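Local coordinates for protein lactaldehyde dehydrogenase (Methanocaldococcus jannaschii, PDB 3PQA) that oxidises lactaldehyde to lactate with NAD as the preferred cofactor, a step in the biosynthesis of coenzyme F420, at residues I55-I69 with S98-K110. Sequence-based numbering, arbitrary orientation. Where two conformers were deposited one is given.
Sequences ITKRYNILMNIAKQI and SIGTFKLAAFYVK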
loop_
_atom_site.group_PDB
_atom_site.type_symbol
_atom_site.label_atom_id
_atom_site.label_comp_id
_atom_site.label_asym_id
_atom_site.label_seq_id
_atom_site.Cartn_x
_atom_site.Cartn_y
_atom_site.Cartn_z
ATOM N N ILE B 55 -9.524 -13.125 -15.103
ATOM C CA ILE B 55 -8.426 -12.166 -15.226
ATOM C C ILE B 55 -7.716 -12.308 -16.566
ATOM O O ILE B 55 -7.468 -11.305 -17.245
ATOM C CB ILE B 55 -7.398 -12.344 -14.075
ATOM C CG1 ILE B 55 -8.025 -11.917 -12.757
ATOM C CG2 ILE B 55 -6.078 -11.570 -14.350
ATOM C CD1 ILE B 55 -7.220 -12.347 -11.549
ATOM N N THR B 56 -7.400 -13.549 -16.945
ATOM C CA THR B 56 -6.647 -13.799 -18.177
ATOM C C THR B 56 -7.417 -13.282 -19.405
ATOM O O THR B 56 -6.822 -12.684 -20.307
ATOM C CB THR B 56 -6.243 -15.294 -18.300
ATOM O OG1 THR B 56 -5.382 -15.635 -17.201
ATOM C CG2 THR B 56 -5.499 -15.584 -19.606
ATOM N N LYS B 57 -8.735 -13.481 -19.402
ATOM C CA LYS B 57 -9.593 -12.989 -20.487
ATOM C C LYS B 57 -9.624 -11.454 -20.569
ATOM O O LYS B 57 -9.423 -10.880 -21.645
ATOM C CB LYS B 57 -11.004 -13.558 -20.371
ATOM C CG LYS B 57 -11.811 -13.363 -21.649
ATOM C CD LYS B 57 -12.733 -14.536 -21.922
ATOM C CE LYS B 57 -11.996 -15.724 -22.518
ATOM N NZ LYS B 57 -12.985 -16.634 -23.161
ATOM N N ARG B 58 -9.852 -10.794 -19.431
ATOM C CA ARG B 58 -9.778 -9.331 -19.370
ATOM C C ARG B 58 -8.428 -8.800 -19.844
ATOM O O ARG B 58 -8.372 -7.852 -20.642
ATOM C CB ARG B 58 -10.101 -8.824 -17.960
ATOM C CG ARG B 58 -11.582 -8.792 -17.641
ATOM C CD ARG B 58 -11.805 -8.507 -16.171
ATOM N NE ARG B 58 -11.628 -9.702 -15.346
ATOM C CZ ARG B 58 -11.508 -9.697 -14.022
ATOM N NH1 ARG B 58 -11.382 -10.850 -13.366
ATOM N NH2 ARG B 58 -11.518 -8.549 -13.348
ATOM N N TYR B 59 -7.349 -9.415 -19.352
ATOM C CA TYR B 59 -6.000 -9.041 -19.748
ATOM C C TYR B 59 -5.866 -9.147 -21.275
ATOM O O TYR B 59 -5.408 -8.204 -21.937
ATOM C CB TYR B 59 -4.977 -9.935 -19.029
ATOM C CG TYR B 59 -3.558 -9.757 -19.514
ATOM C CD1 TYR B 59 -2.717 -8.810 -18.939
ATOM C CD2 TYR B 59 -3.054 -10.551 -20.546
ATOM C CE1 TYR B 59 -1.402 -8.643 -19.395
ATOM C CE2 TYR B 59 -1.750 -10.400 -21.002
ATOM C CZ TYR B 59 -0.932 -9.446 -20.424
ATOM O OH TYR B 59 0.351 -9.292 -20.896
ATOM N N ASN B 60 -6.267 -10.294 -21.818
ATOM C CA ASN B 60 -6.150 -10.527 -23.256
ATOM C C ASN B 60 -6.922 -9.521 -24.088
ATOM O O ASN B 60 -6.403 -9.015 -25.096
ATOM C CB ASN B 60 -6.581 -11.952 -23.617
ATOM C CG ASN B 60 -5.557 -12.990 -23.195
ATOM O OD1 ASN B 60 -4.384 -12.666 -22.990
ATOM N ND2 ASN B 60 -5.997 -14.247 -23.057
ATOM N N ILE B 61 -8.152 -9.223 -23.664
ATOM C CA ILE B 61 -9.015 -8.258 -24.363
ATOM C C ILE B 61 -8.371 -6.880 -24.358
ATOM O O ILE B 61 -8.282 -6.215 -25.393
ATOM C CB ILE B 61 -10.418 -8.179 -23.732
ATOM C CG1 ILE B 61 -11.212 -9.448 -24.036
ATOM C CG2 ILE B 61 -11.179 -6.944 -24.248
ATOM C CD1 ILE B 61 -12.419 -9.623 -23.142
ATOM N N LEU B 62 -7.888 -6.465 -23.188
ATOM C CA LEU B 62 -7.239 -5.150 -23.068
ATOM C C LEU B 62 -5.969 -5.054 -23.953
ATOM O O LEU B 62 -5.766 -4.062 -24.660
ATOM C CB LEU B 62 -6.943 -4.825 -21.594
ATOM C CG LEU B 62 -8.235 -4.603 -20.781
ATOM C CD1 LEU B 62 -7.987 -4.673 -19.273
ATOM C CD2 LEU B 62 -8.944 -3.285 -21.156
ATOM N N MET B 63 -5.133 -6.095 -23.917
ATOM C CA MET B 63 -3.924 -6.122 -24.732
ATOM C C MET B 63 -4.236 -6.114 -26.224
ATOM O O MET B 63 -3.536 -5.453 -27.001
ATOM C CB MET B 63 -3.027 -7.308 -24.365
ATOM C CG MET B 63 -2.345 -7.152 -22.999
ATOM S SD MET B 63 -1.329 -5.662 -22.821
ATOM C CE MET B 63 -0.003 -5.979 -23.958
ATOM N N ASN B 64 -5.297 -6.813 -26.613
ATOM C CA ASN B 64 -5.664 -6.859 -28.023
ATOM C C ASN B 64 -6.231 -5.538 -28.513
ATOM O O ASN B 64 -5.986 -5.151 -29.636
ATOM C CB ASN B 64 -6.603 -8.021 -28.343
ATOM C CG ASN B 64 -6.826 -8.188 -29.848
ATOM O OD1 ASN B 64 -7.867 -7.839 -30.356
ATOM N ND2 ASN B 64 -5.830 -8.713 -30.546
ATOM N N ILE B 65 -6.957 -4.835 -27.655
ATOM C CA ILE B 65 -7.420 -3.488 -27.996
ATOM C C ILE B 65 -6.202 -2.598 -28.241
ATOM O O ILE B 65 -6.133 -1.888 -29.264
ATOM C CB ILE B 65 -8.357 -2.911 -26.908
ATOM C CG1 ILE B 65 -9.715 -3.636 -26.950
ATOM C CG2 ILE B 65 -8.551 -1.409 -27.100
ATOM C CD1 ILE B 65 -10.587 -3.416 -25.742
ATOM N N ALA B 66 -5.231 -2.654 -27.329
ATOM C CA ALA B 66 -3.998 -1.892 -27.506
ATOM C C ALA B 66 -3.298 -2.255 -28.814
ATOM O O ALA B 66 -2.812 -1.378 -29.530
ATOM C CB ALA B 66 -3.057 -2.099 -26.330
ATOM N N LYS B 67 -3.235 -3.553 -29.118
ATOM C CA LYS B 67 -2.575 -4.001 -30.335
ATOM C C LYS B 67 -3.262 -3.422 -31.571
ATOM O O LYS B 67 -2.597 -2.910 -32.471
ATOM C CB LYS B 67 -2.523 -5.527 -30.401
ATOM C CG LYS B 67 -1.770 -6.069 -31.609
ATOM C CD LYS B 67 -1.592 -7.565 -31.504
ATOM C CE LYS B 67 -1.034 -8.145 -32.798
ATOM N NZ LYS B 67 -2.111 -8.407 -33.811
ATOM N N GLN B 68 -4.589 -3.490 -31.610
ATOM C CA GLN B 68 -5.338 -2.942 -32.757
ATOM C C GLN B 68 -5.170 -1.430 -32.950
ATOM O O GLN B 68 -5.053 -0.956 -34.091
ATOM C CB GLN B 68 -6.816 -3.251 -32.642
ATOM C CG GLN B 68 -7.186 -4.724 -32.781
ATOM C CD GLN B 68 -8.673 -4.886 -32.683
ATOM O OE1 GLN B 68 -9.410 -4.418 -33.550
ATOM N NE2 GLN B 68 -9.135 -5.494 -31.599
ATOM N N ILE B 69 -5.177 -0.682 -31.840
ATOM C CA ILE B 69 -4.984 0.773 -31.883
ATOM C C ILE B 69 -3.606 1.068 -32.467
ATOM O O ILE B 69 -3.465 1.927 -33.334
ATOM C CB ILE B 69 -5.117 1.431 -30.483
ATOM C CG1 ILE B 69 -6.553 1.303 -29.959
ATOM C CG2 ILE B 69 -4.703 2.922 -30.523
ATOM C CD1 ILE B 69 -6.753 1.753 -28.491
ATOM N N SER B 98 -3.361 6.468 -25.700
ATOM C CA SER B 98 -4.465 5.512 -25.595
ATOM C C SER B 98 -3.981 4.066 -25.584
ATOM O O SER B 98 -4.548 3.242 -24.866
ATOM C CB SER B 98 -5.528 5.765 -26.681
ATOM O OG SER B 98 -5.124 5.262 -27.942
ATOM N N ILE B 99 -2.926 3.779 -26.355
ATOM C CA ILE B 99 -2.309 2.438 -26.357
ATOM C C ILE B 99 -1.813 2.147 -24.944
ATOM O O ILE B 99 -2.090 1.070 -24.383
ATOM C CB ILE B 99 -1.137 2.338 -27.365
ATOM C CG1 ILE B 99 -1.652 2.575 -28.792
ATOM C CG2 ILE B 99 -0.475 0.981 -27.288
ATOM C CD1 ILE B 99 -0.555 2.954 -29.789
ATOM N N GLY B 100 -1.104 3.121 -24.375
ATOM C CA GLY B 100 -0.584 3.006 -23.010
ATOM C C GLY B 100 -1.661 2.786 -21.950
ATOM O O GLY B 100 -1.479 1.996 -21.020
ATOM N N THR B 101 -2.790 3.477 -22.095
ATOM C CA THR B 101 -3.893 3.367 -21.144
ATOM C C THR B 101 -4.496 1.962 -21.144
ATOM O O THR B 101 -4.760 1.396 -20.082
ATOM C CB THR B 101 -4.952 4.447 -21.463
ATOM O OG1 THR B 101 -4.329 5.722 -21.290
ATOM C CG2 THR B 101 -6.163 4.350 -20.544
ATOM N N PHE B 102 -4.729 1.405 -22.337
ATOM C CA PHE B 102 -5.225 0.032 -22.408
ATOM C C PHE B 102 -4.216 -0.967 -21.845
ATOM O O PHE B 102 -4.601 -1.890 -21.129
ATOM C CB PHE B 102 -5.713 -0.319 -23.826
ATOM C CG PHE B 102 -7.117 0.155 -24.099
ATOM C CD1 PHE B 102 -8.212 -0.542 -23.584
ATOM C CD2 PHE B 102 -7.348 1.317 -24.848
ATOM C CE1 PHE B 102 -9.529 -0.096 -23.822
ATOM C CE2 PHE B 102 -8.650 1.766 -25.082
ATOM C CZ PHE B 102 -9.736 1.061 -24.569
ATOM N N LYS B 103 -2.930 -0.771 -22.141
ATOM C CA LYS B 103 -1.900 -1.677 -21.603
ATOM C C LYS B 103 -1.754 -1.628 -20.082
ATOM O O LYS B 103 -1.541 -2.658 -19.443
ATOM C CB LYS B 103 -0.553 -1.434 -22.262
ATOM C CG LYS B 103 -0.556 -1.785 -23.722
ATOM C CD LYS B 103 0.823 -1.697 -24.314
ATOM C CE LYS B 103 0.818 -2.419 -25.656
ATOM N NZ LYS B 103 2.201 -2.529 -26.210
ATOM N N LEU B 104 -1.882 -0.436 -19.516
ATOM C CA LEU B 104 -1.798 -0.263 -18.074
ATOM C C LEU B 104 -2.979 -0.918 -17.374
ATOM O O LEU B 104 -2.829 -1.517 -16.302
ATOM C CB LEU B 104 -1.697 1.219 -17.698
ATOM C CG LEU B 104 -1.164 1.491 -16.289
ATOM C CD1 LEU B 104 0.198 0.846 -16.077
ATOM C CD2 LEU B 104 -1.083 2.994 -16.031
ATOM N N ALA B 105 -4.165 -0.814 -17.975
ATOM C CA ALA B 105 -5.313 -1.518 -17.424
ATOM C C ALA B 105 -5.089 -3.034 -17.411
ATOM O O ALA B 105 -5.429 -3.700 -16.426
ATOM C CB ALA B 105 -6.556 -1.180 -18.208
ATOM N N ALA B 106 -4.536 -3.565 -18.508
ATOM C CA ALA B 106 -4.159 -4.989 -18.591
ATOM C C ALA B 106 -3.257 -5.409 -17.423
ATOM O O ALA B 106 -3.503 -6.440 -16.772
ATOM C CB ALA B 106 -3.488 -5.291 -19.925
ATOM N N PHE B 107 -2.229 -4.610 -17.149
ATOM C CA PHE B 107 -1.353 -5.006 -16.064
ATOM C C PHE B 107 -2.005 -4.863 -14.695
ATOM O O PHE B 107 -1.802 -5.746 -13.854
ATOM C CB PHE B 107 0.041 -4.401 -16.186
ATOM C CG PHE B 107 0.889 -5.097 -17.217
ATOM C CD1 PHE B 107 1.805 -6.063 -16.847
ATOM C CD2 PHE B 107 0.729 -4.820 -18.565
ATOM C CE1 PHE B 107 2.573 -6.713 -17.798
ATOM C CE2 PHE B 107 1.489 -5.472 -19.519
ATOM C CZ PHE B 107 2.411 -6.418 -19.133
ATOM N N TYR B 108 -2.847 -3.855 -14.494
ATOM C CA TYR B 108 -3.587 -3.760 -13.233
ATOM C C TYR B 108 -4.661 -4.847 -13.007
ATOM O O TYR B 108 -4.975 -5.172 -11.851
ATOM C CB TYR B 108 -4.103 -2.340 -12.986
ATOM C CG TYR B 108 -3.033 -1.465 -12.355
ATOM C CD1 TYR B 108 -2.577 -1.720 -11.050
ATOM C CD2 TYR B 108 -2.465 -0.403 -13.060
ATOM C CE1 TYR B 108 -1.576 -0.926 -10.456
ATOM C CE2 TYR B 108 -1.460 0.401 -12.481
ATOM C CZ TYR B 108 -1.032 0.124 -11.172
ATOM O OH TYR B 108 -0.052 0.906 -10.612
ATOM N N VAL B 109 -5.192 -5.445 -14.075
ATOM C CA VAL B 109 -6.093 -6.592 -13.866
ATOM C C VAL B 109 -5.331 -7.700 -13.139
ATOM O O VAL B 109 -5.872 -8.397 -12.277
ATOM C CB VAL B 109 -6.693 -7.189 -15.176
ATOM C CG1 VAL B 109 -7.644 -8.344 -14.817
ATOM C CG2 VAL B 109 -7.451 -6.168 -15.924
ATOM N N LYS B 110 -4.053 -7.820 -13.483
ATOM C CA LYS B 110 -3.202 -8.850 -12.912
ATOM C C LYS B 110 -2.581 -8.447 -11.578
ATOM O O LYS B 110 -2.379 -9.303 -10.722
ATOM C CB LYS B 110 -2.109 -9.257 -13.901
ATOM C CG LYS B 110 -2.645 -10.089 -15.058
ATOM C CD LYS B 110 -1.545 -10.685 -15.897
ATOM C CE LYS B 110 -2.148 -11.552 -16.994
ATOM N NZ LYS B 110 -1.291 -12.703 -17.361
#
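Ile65 CG2 stands over the centre of one face of the Phe102 ring, 3.4 Å from its centroid, in a CH-pi contact. Leu62 CD2 comes to the edge of the same ring, and Ile69 CD1 reaches Phe102 CD2 at 3.7 Å. With Ala66 these residues form the hole that takes Phe102 as a knob. Leu62 returns the fit, seated among Phe102, Ala105, Ala106 and Val109. At the other end of the pairing Lys110 crosses a face of Tyr59: CE is 3.4 Å from Tyr59 CG, and NZ sits 4.2 Å from the ring centroid, nearly on its normal, as a cation-pi contact. Tyr59 has CG anti to its N (chi1 172°), which carries the ring across the flank of Ala106, with Met63 CG over the opposite face; in the modelled conformer of Phe107, the Tyr59 edge points at the Phe107 face, planes at 78°. The antiparallel axes come within 8.1 Å, an approach that small Ala66, against Ile99, and Ala106, against Tyr59, allow. Replacing Phe102 by alanine is likely to leave Ile65 CG2 without its ring and open a gap between Leu62 and Ile69. The helix pair lies away from the annotated active site, and helix 145-156 backs Phe102 through Ala148 and Ala152. No hydrogen bond joins the two helices, so their pairing rests on apolar shape and aromatic contacts, with one lysine charge laid on a tyrosine face.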